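Long-range contacts in catalase-3 (Neurospora crassa, PDB 4AJ9), which breaks down hydrogen peroxide to oxygen and water by means of a heme cofactor: residues N197-S202 with L239-A244; Q245-K250 with D581-D586; T189-M194 with Q458-A463; E524-I529 with K666-L671. All coordinates share one frame; numbering follows the deposited sequence.

Interaction 1 (N197-S202 with L239-A244); sequences NGIPRS and LVWEEA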
# COMPACT_ATOMS: atom_id res chain seq x y z
N ASN C 197 -19.24 1.29 -33.76
CA ASN C 197 -19.16 0.94 -32.34
C ASN C 197 -17.87 1.47 -31.72
O ASN C 197 -17.79 1.68 -30.51
CB ASN C 197 -19.25 -0.58 -32.14
CG ASN C 197 -20.66 -1.11 -32.34
OD1 ASN C 197 -21.21 -1.03 -33.44
ND2 ASN C 197 -21.25 -1.65 -31.28
N GLY C 198 -16.85 1.67 -32.55
CA GLY C 198 -15.56 2.13 -32.06
C GLY C 198 -15.57 3.61 -31.77
O GLY C 198 -14.75 4.10 -30.98
N ILE C 199 -16.49 4.33 -32.42
CA ILE C 199 -16.59 5.79 -32.29
C ILE C 199 -18.02 6.30 -32.12
O ILE C 199 -18.54 7.07 -32.96
CB ILE C 199 -15.91 6.53 -33.47
CG1 ILE C 199 -16.38 5.94 -34.82
CG2 ILE C 199 -14.42 6.43 -33.37
CD1 ILE C 199 -15.74 6.64 -36.05
N PRO C 200 -18.68 5.88 -31.03
CA PRO C 200 -20.06 6.25 -30.76
C PRO C 200 -20.19 7.74 -30.55
O PRO C 200 -19.24 8.40 -30.10
CB PRO C 200 -20.37 5.50 -29.45
CG PRO C 200 -19.04 5.28 -28.82
CD PRO C 200 -18.12 5.02 -29.97
N ARG C 201 -21.37 8.26 -30.86
CA ARG C 201 -21.70 9.66 -30.65
C ARG C 201 -21.77 10.00 -29.16
O ARG C 201 -21.41 11.11 -28.76
CB ARG C 201 -23.03 9.98 -31.35
CG ARG C 201 -23.76 11.21 -30.82
CD ARG C 201 -22.92 12.49 -30.97
NE ARG C 201 -23.75 13.63 -30.59
CZ ARG C 201 -23.99 13.98 -29.33
NH1 ARG C 201 -23.43 13.30 -28.33
NH2 ARG C 201 -24.77 15.01 -29.06
N SER C 202 -22.20 9.04 -28.35
CA SER C 202 -22.20 9.24 -26.89
C SER C 202 -22.44 7.91 -26.19
O SER C 202 -22.78 6.92 -26.85
CB SER C 202 -23.28 10.22 -26.47
OG SER C 202 -24.53 9.56 -26.32
N LEU C 239 -19.91 8.68 -34.83
CA LEU C 239 -19.21 9.75 -35.50
C LEU C 239 -18.54 9.17 -36.74
O LEU C 239 -18.68 7.98 -37.02
CB LEU C 239 -18.16 10.31 -34.55
CG LEU C 239 -18.69 10.71 -33.16
CD1 LEU C 239 -17.54 11.14 -32.23
CD2 LEU C 239 -19.74 11.81 -33.28
N VAL C 240 -17.81 10.01 -37.49
CA VAL C 240 -16.87 9.50 -38.49
C VAL C 240 -15.45 9.71 -37.97
O VAL C 240 -15.23 10.56 -37.10
CB VAL C 240 -17.08 10.15 -39.89
CG1 VAL C 240 -18.48 9.82 -40.40
CG2 VAL C 240 -16.88 11.66 -39.83
N TRP C 241 -14.49 8.93 -38.46
CA TRP C 241 -13.14 8.95 -37.88
C TRP C 241 -12.48 10.33 -37.93
O TRP C 241 -11.94 10.81 -36.91
CB TRP C 241 -12.24 7.89 -38.53
CG TRP C 241 -10.85 7.90 -37.99
CD1 TRP C 241 -9.69 8.09 -38.69
CD2 TRP C 241 -10.46 7.75 -36.61
NE1 TRP C 241 -8.61 8.06 -37.84
CE2 TRP C 241 -9.05 7.85 -36.56
CE3 TRP C 241 -11.17 7.55 -35.42
CZ2 TRP C 241 -8.34 7.74 -35.36
CZ3 TRP C 241 -10.46 7.45 -34.23
CH2 TRP C 241 -9.05 7.54 -34.21
N GLU C 242 -12.52 10.98 -39.09
CA GLU C 242 -11.92 12.30 -39.26
C GLU C 242 -12.50 13.33 -38.29
O GLU C 242 -11.83 14.28 -37.93
CB GLU C 242 -12.03 12.78 -40.72
CG GLU C 242 -13.42 12.75 -41.32
CD GLU C 242 -13.76 11.42 -41.99
OE1 GLU C 242 -13.20 10.37 -41.60
OE2 GLU C 242 -14.62 11.42 -42.91
N GLU C 243 -13.75 13.13 -37.88
CA GLU C 243 -14.43 13.97 -36.89
C GLU C 243 -13.93 13.64 -35.48
O GLU C 243 -13.56 14.52 -34.71
CB GLU C 243 -15.93 13.69 -36.95
CG GLU C 243 -16.80 14.43 -35.95
CD GLU C 243 -18.26 14.05 -36.11
OE1 GLU C 243 -18.54 12.97 -36.68
OE2 GLU C 243 -19.14 14.84 -35.69
N ALA C 244 -13.97 12.35 -35.15
CA ALA C 244 -13.55 11.86 -33.84
C ALA C 244 -12.13 12.31 -33.48
O ALA C 244 -11.84 12.58 -32.32
CB ALA C 244 -13.65 10.33 -33.78

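Interaction 2 (Q245-K250 with D581-D586); sequences QVLAGK and DATAFD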
# COMPACT_ATOMS: atom_id res chain seq x y z
N GLN C 245 -11.27 12.41 -34.49
CA GLN C 245 -9.89 12.83 -34.26
C GLN C 245 -9.77 14.29 -33.84
O GLN C 245 -9.05 14.61 -32.91
CB GLN C 245 -9.04 12.60 -35.51
CG GLN C 245 -8.75 11.16 -35.80
CD GLN C 245 -7.60 11.04 -36.76
OE1 GLN C 245 -7.68 11.49 -37.89
NE2 GLN C 245 -6.49 10.46 -36.30
N VAL C 246 -10.47 15.17 -34.54
CA VAL C 246 -10.46 16.58 -34.18
C VAL C 246 -11.10 16.77 -32.81
O VAL C 246 -10.64 17.55 -31.98
CB VAL C 246 -11.18 17.43 -35.24
CG1 VAL C 246 -11.37 18.86 -34.74
CG2 VAL C 246 -10.40 17.40 -36.56
N LEU C 247 -12.17 16.02 -32.58
CA LEU C 247 -12.91 16.10 -31.32
C LEU C 247 -12.06 15.70 -30.12
O LEU C 247 -12.20 16.27 -29.04
CB LEU C 247 -14.17 15.24 -31.39
CG LEU C 247 -15.19 15.27 -30.24
CD1 LEU C 247 -15.40 16.68 -29.69
CD2 LEU C 247 -16.50 14.66 -30.72
N ALA C 248 -11.17 14.72 -30.31
CA ALA C 248 -10.26 14.28 -29.25
C ALA C 248 -9.43 15.47 -28.75
O ALA C 248 -9.14 15.58 -27.56
CB ALA C 248 -9.32 13.19 -29.77
N GLY C 249 -9.06 16.35 -29.68
CA GLY C 249 -8.28 17.53 -29.35
C GLY C 249 -9.13 18.69 -28.86
O GLY C 249 -8.81 19.34 -27.87
N LYS C 250 -10.24 18.93 -29.55
CA LYS C 250 -11.12 20.05 -29.20
C LYS C 250 -11.91 19.83 -27.90
O LYS C 250 -12.21 20.79 -27.18
CB LYS C 250 -12.09 20.34 -30.37
CG LYS C 250 -11.39 20.81 -31.64
CD LYS C 250 -11.08 22.32 -31.56
CE LYS C 250 -10.30 22.81 -32.78
NZ LYS C 250 -10.03 24.29 -32.74
N ASP C 581 -16.19 24.81 -32.37
CA ASP C 581 -15.76 23.83 -33.36
C ASP C 581 -16.96 22.99 -33.80
O ASP C 581 -17.88 22.78 -33.02
CB ASP C 581 -14.65 22.95 -32.79
CG ASP C 581 -14.00 22.08 -33.85
OD1 ASP C 581 -13.07 22.58 -34.53
OD2 ASP C 581 -14.42 20.92 -34.00
N ALA C 582 -16.95 22.52 -35.03
CA ALA C 582 -18.08 21.75 -35.54
C ALA C 582 -18.29 20.45 -34.76
O ALA C 582 -19.41 19.95 -34.70
CB ALA C 582 -17.89 21.45 -37.02
N THR C 583 -17.21 19.91 -34.20
CA THR C 583 -17.27 18.64 -33.47
C THR C 583 -18.24 18.69 -32.29
O THR C 583 -18.66 17.65 -31.79
CB THR C 583 -15.88 18.19 -32.94
OG1 THR C 583 -15.29 19.24 -32.16
CG2 THR C 583 -14.94 17.80 -34.08
N ALA C 584 -18.57 19.90 -31.84
CA ALA C 584 -19.42 20.07 -30.66
C ALA C 584 -20.91 19.91 -30.96
O ALA C 584 -21.73 19.81 -30.05
CB ALA C 584 -19.18 21.42 -30.02
N PHE C 585 -21.25 19.90 -32.24
CA PHE C 585 -22.64 19.99 -32.64
C PHE C 585 -23.07 18.84 -33.54
O PHE C 585 -22.26 18.22 -34.22
CB PHE C 585 -22.91 21.32 -33.36
CG PHE C 585 -22.35 22.50 -32.63
CD1 PHE C 585 -22.86 22.87 -31.41
CD2 PHE C 585 -21.29 23.22 -33.16
CE1 PHE C 585 -22.35 23.95 -30.72
CE2 PHE C 585 -20.78 24.31 -32.48
CZ PHE C 585 -21.30 24.66 -31.26
N ASP C 586 -24.37 18.56 -33.53
CA ASP C 586 -24.93 17.53 -34.38
C ASP C 586 -25.49 18.15 -35.65
O ASP C 586 -25.71 17.46 -36.65
CB ASP C 586 -25.99 16.75 -33.61
CG ASP C 586 -25.44 16.10 -32.36
OD1 ASP C 586 -24.59 15.21 -32.52
OD2 ASP C 586 -25.85 16.48 -31.23
O HOH W 1 -12.34 24.93 -33.88

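Interaction 3 (T189-M194 with Q458-A463); sequences TLFWAM and QFVINA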
# COMPACT_ATOMS: atom_id res chain seq x y z
N THR C 189 -14.08 -9.03 -32.76
CA THR C 189 -14.17 -7.80 -32.00
C THR C 189 -13.47 -6.67 -32.76
O THR C 189 -13.92 -5.53 -32.73
CB THR C 189 -13.59 -7.95 -30.57
OG1 THR C 189 -14.30 -8.98 -29.89
CG2 THR C 189 -13.73 -6.65 -29.78
N LEU C 190 -12.38 -6.99 -33.46
CA LEU C 190 -11.68 -5.98 -34.24
C LEU C 190 -12.63 -5.31 -35.25
O LEU C 190 -12.69 -4.08 -35.33
CB LEU C 190 -10.46 -6.59 -34.94
CG LEU C 190 -9.61 -5.66 -35.80
CD1 LEU C 190 -9.01 -4.49 -34.99
CD2 LEU C 190 -8.53 -6.46 -36.51
N PHE C 191 -13.37 -6.10 -36.02
CA PHE C 191 -14.31 -5.56 -37.01
C PHE C 191 -15.34 -4.63 -36.36
O PHE C 191 -15.68 -3.58 -36.90
CB PHE C 191 -15.00 -6.69 -37.78
CG PHE C 191 -14.28 -7.09 -39.05
CD1 PHE C 191 -12.94 -7.45 -39.02
CD2 PHE C 191 -14.93 -7.05 -40.27
CE1 PHE C 191 -12.28 -7.79 -40.19
CE2 PHE C 191 -14.28 -7.39 -41.44
CZ PHE C 191 -12.95 -7.75 -41.40
N TRP C 192 -15.85 -5.03 -35.20
CA TRP C 192 -16.79 -4.18 -34.47
C TRP C 192 -16.12 -2.87 -34.04
O TRP C 192 -16.72 -1.79 -34.11
CB TRP C 192 -17.31 -4.89 -33.22
CG TRP C 192 -18.41 -5.93 -33.47
CD1 TRP C 192 -18.23 -7.24 -33.81
CD2 TRP C 192 -19.83 -5.74 -33.35
NE1 TRP C 192 -19.45 -7.87 -33.92
CE2 TRP C 192 -20.45 -6.98 -33.64
CE3 TRP C 192 -20.64 -4.65 -33.02
CZ2 TRP C 192 -21.83 -7.15 -33.62
CZ3 TRP C 192 -22.02 -4.82 -33.01
CH2 TRP C 192 -22.60 -6.07 -33.30
N ALA C 193 -14.87 -2.96 -33.58
CA ALA C 193 -14.15 -1.76 -33.13
C ALA C 193 -13.82 -0.84 -34.31
O ALA C 193 -13.68 0.37 -34.14
CB ALA C 193 -12.88 -2.16 -32.36
N MET C 194 -13.69 -1.44 -35.49
CA MET C 194 -13.46 -0.67 -36.72
C MET C 194 -14.75 -0.10 -37.31
O MET C 194 -14.71 0.63 -38.29
CB MET C 194 -12.75 -1.52 -37.78
CG MET C 194 -11.36 -2.00 -37.37
SD MET C 194 -10.21 -0.62 -37.14
CE MET C 194 -9.77 -0.83 -35.40
N GLN C 458 -17.90 0.58 -45.79
CA GLN C 458 -16.78 1.40 -46.24
C GLN C 458 -16.05 2.01 -45.03
O GLN C 458 -14.83 2.11 -45.04
CB GLN C 458 -17.24 2.49 -47.21
CG GLN C 458 -16.08 3.26 -47.87
CD GLN C 458 -15.25 2.40 -48.79
OE1 GLN C 458 -15.72 1.94 -49.83
NE2 GLN C 458 -13.99 2.19 -48.42
N PHE C 459 -16.80 2.40 -44.01
CA PHE C 459 -16.20 2.96 -42.80
C PHE C 459 -15.27 1.95 -42.13
O PHE C 459 -14.17 2.29 -41.70
CB PHE C 459 -17.27 3.41 -41.81
CG PHE C 459 -17.99 4.67 -42.21
CD1 PHE C 459 -17.36 5.62 -42.99
CD2 PHE C 459 -19.29 4.91 -41.79
CE1 PHE C 459 -18.02 6.78 -43.35
CE2 PHE C 459 -19.95 6.06 -42.15
CZ PHE C 459 -19.30 7.00 -42.93
N VAL C 460 -15.73 0.70 -42.05
CA VAL C 460 -14.91 -0.38 -41.50
C VAL C 460 -13.62 -0.54 -42.29
O VAL C 460 -12.52 -0.57 -41.73
CB VAL C 460 -15.68 -1.72 -41.49
CG1 VAL C 460 -14.73 -2.88 -41.20
CG2 VAL C 460 -16.86 -1.69 -40.48
N ILE C 461 -13.74 -0.62 -43.62
CA ILE C 461 -12.56 -0.78 -44.47
C ILE C 461 -11.59 0.40 -44.33
O ILE C 461 -10.37 0.22 -44.26
CB ILE C 461 -12.98 -0.95 -45.95
CG1 ILE C 461 -13.38 -2.40 -46.21
CG2 ILE C 461 -11.85 -0.54 -46.89
CD1 ILE C 461 -14.24 -2.58 -47.44
N ASN C 462 -12.14 1.61 -44.32
CA ASN C 462 -11.34 2.82 -44.20
C ASN C 462 -10.66 2.93 -42.84
O ASN C 462 -9.57 3.48 -42.74
CB ASN C 462 -12.19 4.06 -44.48
CG ASN C 462 -12.50 4.22 -45.96
OD1 ASN C 462 -11.94 3.50 -46.80
ND2 ASN C 462 -13.37 5.16 -46.29
N ALA C 463 -11.31 2.43 -41.79
CA ALA C 463 -10.70 2.41 -40.47
C ALA C 463 -9.52 1.43 -40.48
O ALA C 463 -8.44 1.72 -39.96
CB ALA C 463 -11.73 2.04 -39.41

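Interaction 4 (E524-I529 with K666-L671); sequences ESLPTI and KVFKFL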
# COMPACT_ATOMS: atom_id res chain seq x y z
N GLU C 524 -30.61 2.87 -39.65
CA GLU C 524 -31.81 3.24 -38.91
C GLU C 524 -31.70 4.65 -38.32
O GLU C 524 -30.65 5.04 -37.82
CB GLU C 524 -32.07 2.22 -37.80
CG GLU C 524 -33.35 2.46 -37.04
CD GLU C 524 -33.79 1.26 -36.23
OE1 GLU C 524 -32.91 0.51 -35.74
OE2 GLU C 524 -35.02 1.06 -36.08
N SER C 525 -32.79 5.40 -38.38
CA SER C 525 -32.79 6.78 -37.93
C SER C 525 -33.09 6.85 -36.44
O SER C 525 -33.67 5.92 -35.87
CB SER C 525 -33.81 7.59 -38.74
OG SER C 525 -35.12 7.10 -38.51
N LEU C 526 -32.70 7.94 -35.79
CA LEU C 526 -32.88 8.05 -34.34
C LEU C 526 -34.35 8.18 -33.93
O LEU C 526 -35.14 8.82 -34.63
CB LEU C 526 -32.08 9.24 -33.78
CG LEU C 526 -30.58 9.18 -34.04
CD1 LEU C 526 -29.91 10.47 -33.55
CD2 LEU C 526 -29.98 7.96 -33.38
N PRO C 527 -34.70 7.58 -32.78
CA PRO C 527 -36.08 7.59 -32.27
C PRO C 527 -36.43 8.94 -31.67
O PRO C 527 -37.60 9.33 -31.63
CB PRO C 527 -36.07 6.50 -31.19
CG PRO C 527 -34.65 6.48 -30.70
CD PRO C 527 -33.80 6.80 -31.92
N THR C 528 -35.42 9.66 -31.21
CA THR C 528 -35.63 10.99 -30.67
C THR C 528 -34.43 11.89 -30.97
O THR C 528 -33.30 11.41 -31.12
CB THR C 528 -35.88 10.95 -29.15
OG1 THR C 528 -36.09 12.28 -28.67
CG2 THR C 528 -34.69 10.33 -28.41
N ILE C 529 -34.67 13.19 -31.07
CA ILE C 529 -33.58 14.14 -31.25
C ILE C 529 -33.36 15.00 -29.99
O ILE C 529 -32.54 15.91 -30.00
CB ILE C 529 -33.80 15.02 -32.48
CG1 ILE C 529 -35.06 15.88 -32.31
CG2 ILE C 529 -33.86 14.15 -33.73
CD1 ILE C 529 -35.12 17.08 -33.25
N LYS C 666 -32.74 13.40 -37.19
CA LYS C 666 -33.18 12.02 -37.03
C LYS C 666 -32.36 11.07 -37.90
O LYS C 666 -31.99 9.99 -37.46
CB LYS C 666 -34.68 11.86 -37.32
CG LYS C 666 -35.60 12.41 -36.23
CD LYS C 666 -37.03 11.88 -36.36
CE LYS C 666 -37.82 12.11 -35.07
NZ LYS C 666 -39.12 11.37 -35.04
N VAL C 667 -32.09 11.47 -39.14
CA VAL C 667 -31.20 10.71 -40.02
C VAL C 667 -29.78 10.72 -39.43
O VAL C 667 -29.04 9.74 -39.52
CB VAL C 667 -31.16 11.32 -41.42
CG1 VAL C 667 -30.21 10.55 -42.32
CG2 VAL C 667 -32.57 11.35 -42.02
N PHE C 668 -29.42 11.86 -38.86
CA PHE C 668 -28.18 12.07 -38.10
C PHE C 668 -26.88 12.21 -38.91
O PHE C 668 -26.16 13.20 -38.77
CB PHE C 668 -28.02 11.05 -36.97
CG PHE C 668 -26.90 11.40 -36.04
CD1 PHE C 668 -27.05 12.43 -35.13
CD2 PHE C 668 -25.68 10.75 -36.12
CE1 PHE C 668 -26.01 12.79 -34.29
CE2 PHE C 668 -24.64 11.10 -35.29
CZ PHE C 668 -24.80 12.13 -34.37
N LYS C 669 -26.56 11.20 -39.72
CA LYS C 669 -25.45 11.32 -40.66
C LYS C 669 -25.95 11.10 -42.08
O LYS C 669 -26.70 10.16 -42.36
CB LYS C 669 -24.34 10.31 -40.36
CG LYS C 669 -23.62 10.53 -39.03
CD LYS C 669 -22.82 11.82 -39.04
CE LYS C 669 -21.58 11.68 -38.16
NZ LYS C 669 -20.99 13.01 -37.84
N PHE C 670 -25.52 11.97 -42.98
CA PHE C 670 -25.89 11.86 -44.38
C PHE C 670 -24.80 11.17 -45.17
O PHE C 670 -23.83 11.79 -45.60
CB PHE C 670 -26.26 13.24 -44.93
CG PHE C 670 -27.60 13.71 -44.45
CD1 PHE C 670 -27.74 14.27 -43.20
CD2 PHE C 670 -28.73 13.52 -45.23
CE1 PHE C 670 -28.97 14.67 -42.74
CE2 PHE C 670 -29.97 13.92 -44.78
CZ PHE C 670 -30.09 14.50 -43.53
N LEU C 671 -24.98 9.87 -45.35
CA LEU C 671 -23.93 8.99 -45.86
C LEU C 671 -23.67 9.15 -47.35
O LEU C 671 -22.73 8.55 -47.89
CB LEU C 671 -24.26 7.53 -45.54
CG LEU C 671 -24.43 7.19 -44.06
CD1 LEU C 671 -24.73 5.69 -43.89
CD2 LEU C 671 -23.19 7.59 -43.28

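Interaction 1 (N197-S202 with L239-A244)
Ile199 packs over the start of helix 241-250, whose first turn Val240 precedes as N-cap. With chi1 at 49°, CG1 lies between the backbone N and the carbonyl carbon, which sends the two branches of the side chain to different targets. At the end of the longer branch, Ile199 CD1 rests on backbone, 3.4 Å from Leu239 O and 3.6 Å from Trp241 N. The shorter branch faces side chains: Ile199 CG2 meets the edge of the indole ring near its plane, 4.0 Å from Trp241 CE3, and also touches the CB of Ala244. Next to this packing, Leu239 N donates to Ile199 O (2.8 Å) in a nearly linear bond that meets the carbonyl head on. The Leu239 side chain then runs beside the loop, with CD2 3.9 Å from Arg201 CA and CG near Ile199 O. Glu243 reaches back so that OE1 accepts from Val240 N at 3.2 Å; its carboxylate also pairs with Lys625 and Lys669. Arg201 gives its aliphatic CD to Leu239 CD2, while its guanidinium is held by Asp586 and Asp258. On the far side of the loop, the Pro200 side chain lies about 13 Å from the heme. The chemistry thus combines one straight backbone bond with branched aliphatic packing, tying a loop of the catalase domain to a helix start while the buried charges find partners in neighbouring elements.

Interaction 2 (Q245-K250 with D581-D586)
Lys250, Leu247 and Val246 of helix 241-250 pack against an Asx turn formed by Asp581 and Thr583, where the catalase domain meets the C-terminal domain characteristic of long catalases. The apolar part centres on Thr583. Its CB lies 3.6 Å from Leu247 CD1, and the Leu247 and Thr583 side chains run antiparallel past one another. Its methyl, CG2, meets Val246 CG1 at 3.8 Å, the two side chains crossing at about a right angle. The hydrogen bonds of the turn stay within 581-586 and fix the surface offered to the helix. Asp581 OD2 accepts from Thr583 N at 3.0 Å and from Thr583 OG1 at 2.6 Å, the two donors coming from opposite faces of the carboxylate plane. This double grip limits rotation of the carboxylate, and the turn overlaps the start of the 3-10 segment 582-584, with Asp581 just before it. Electrostatic contact falls to the other oxygen. The Lys250 chain, bent at chi2 (-82°), passes across the Asp581 carboxylate, with CE 3.3 Å from OD1. The salt bridge from NZ to OD1 is long, and a water that accepts from NZ and donates to OD1 links the pair more closely. Lys250 NZ has its strongest polar partner in Gln245 of the second subunit, whose own Lys250 binds Gln245 here in return, and so this domain junction also borders a subunit interface. The bridging water stands 2.7 Å from Lys250 NZ and 2.5 Å from Asp581 OD1.

Interaction 3 (T189-M194 with Q458-A463)
Helix packing joins the catalase domain to the helical region that follows the catalase barrel: Met194, at the end region of helix 187-193, settles against Val460 and Ala463, neighbours on one side of helix 454-468. The carbonyl of Met194 is the centre of the contact. Its O lies 3.4 Å from Val460 CA in a nearly straight CA-H...O contact (164° at the hydrogen) and 3.5 Å from Ala463 CB, which lets the two backbones approach closely. Met194 starts out toward Ala463: Met194 CB comes within 4.0 Å of Ala463 CB, the chain bends at chi2 (-64°), and Met194 SD passes Ala463 CB at 3.8 Å before the end of the side chain turns away. Val460 uses both methyls: CG2 sits by Met194 O, while CG1 touches Met194 CB and, more loosely, Phe191 CD2 (4.3 Å). Phe191 is covered further by Phe448 and Phe449 of helix 443-450, and Met194 also leans on Ile464 and Glu467, extending this buried layer. Gln458 OE1 accepts from Arg494 and from the backbone of Asp677, and Asn462 OD1 accepts from Arg465; Asn462 also packs on Pro606 of the second subunit. Between these two residues, one helical turn apart, Gln458 NE2 donates to Asn462 OD1 at 2.9 Å, approaching from above the carbonyl plane.

Interaction 4 (E524-I529 with K666-L671)
The Phe668 ring is met obliquely by Leu526, whose CD1 lies 3.8 Å from Phe668 CD1 and also touches CB. A second ring, Phe670, has Val667 CG1 over its centre, 4.1 Å above one face. Both aromatic residues belong to the chain leaving helix 654-667 of the C-terminal domain, a parallel alpha/beta fold, and this chain leaves the helix through a classic gamma turn centred on Phe668: Phe668 has a positive phi (75°), and Lys669 N donates to Val667 O at 2.9 Å. That turn carries the Phe668 side chain round toward the linker 524-529, which leads up to strand 533-537. The linker is fastened by a single backbone bond across the contact, Leu526 N to Lys666 O (2.7 Å), fairly straight at the hydrogen (162°), with the donor tilted slightly from the carbonyl plane. Ser525 CB lies 3.3 Å from Lys666 O, so the final helical turn meets two successive linker residues there. Lys666 contributes its aliphatic part: extended beyond CG, it runs past Leu526 O and crosses Ile529 at about a right angle. Ile529 also packs on Glu662 and Leu665 of helix 654-667. Lys669, the last residue of the turn, pairs through NZ with Glu243 of helix 241-250, and Phe668 packs on Asp586. Between side chains, Ile529 CG2 comes within 3.5 Å of Lys666 CG.

Overall arrangement
Interactions 1 and 3 are buried and mainly apolar, whereas interaction 2 is partly buried beside the second subunit and interaction 4 has several exposed residues. Interactions 1 and 2 use successive turns of helix 241-250. Salt bridges join the contacts: Arg201 of interaction 1 to Asp586 of interaction 2, and Glu243 of interaction 1 to Lys669 of interaction 4. Interaction 3 meets its neighbours by packing alone, Phe459 touching Val240 and Leu671. Backbone bonds secure the loops of interactions 1 and 4, a bridging water and a long salt bridge serve the domain junction of interaction 2, and close helix packing with a CA-H...O contact marks interaction 3.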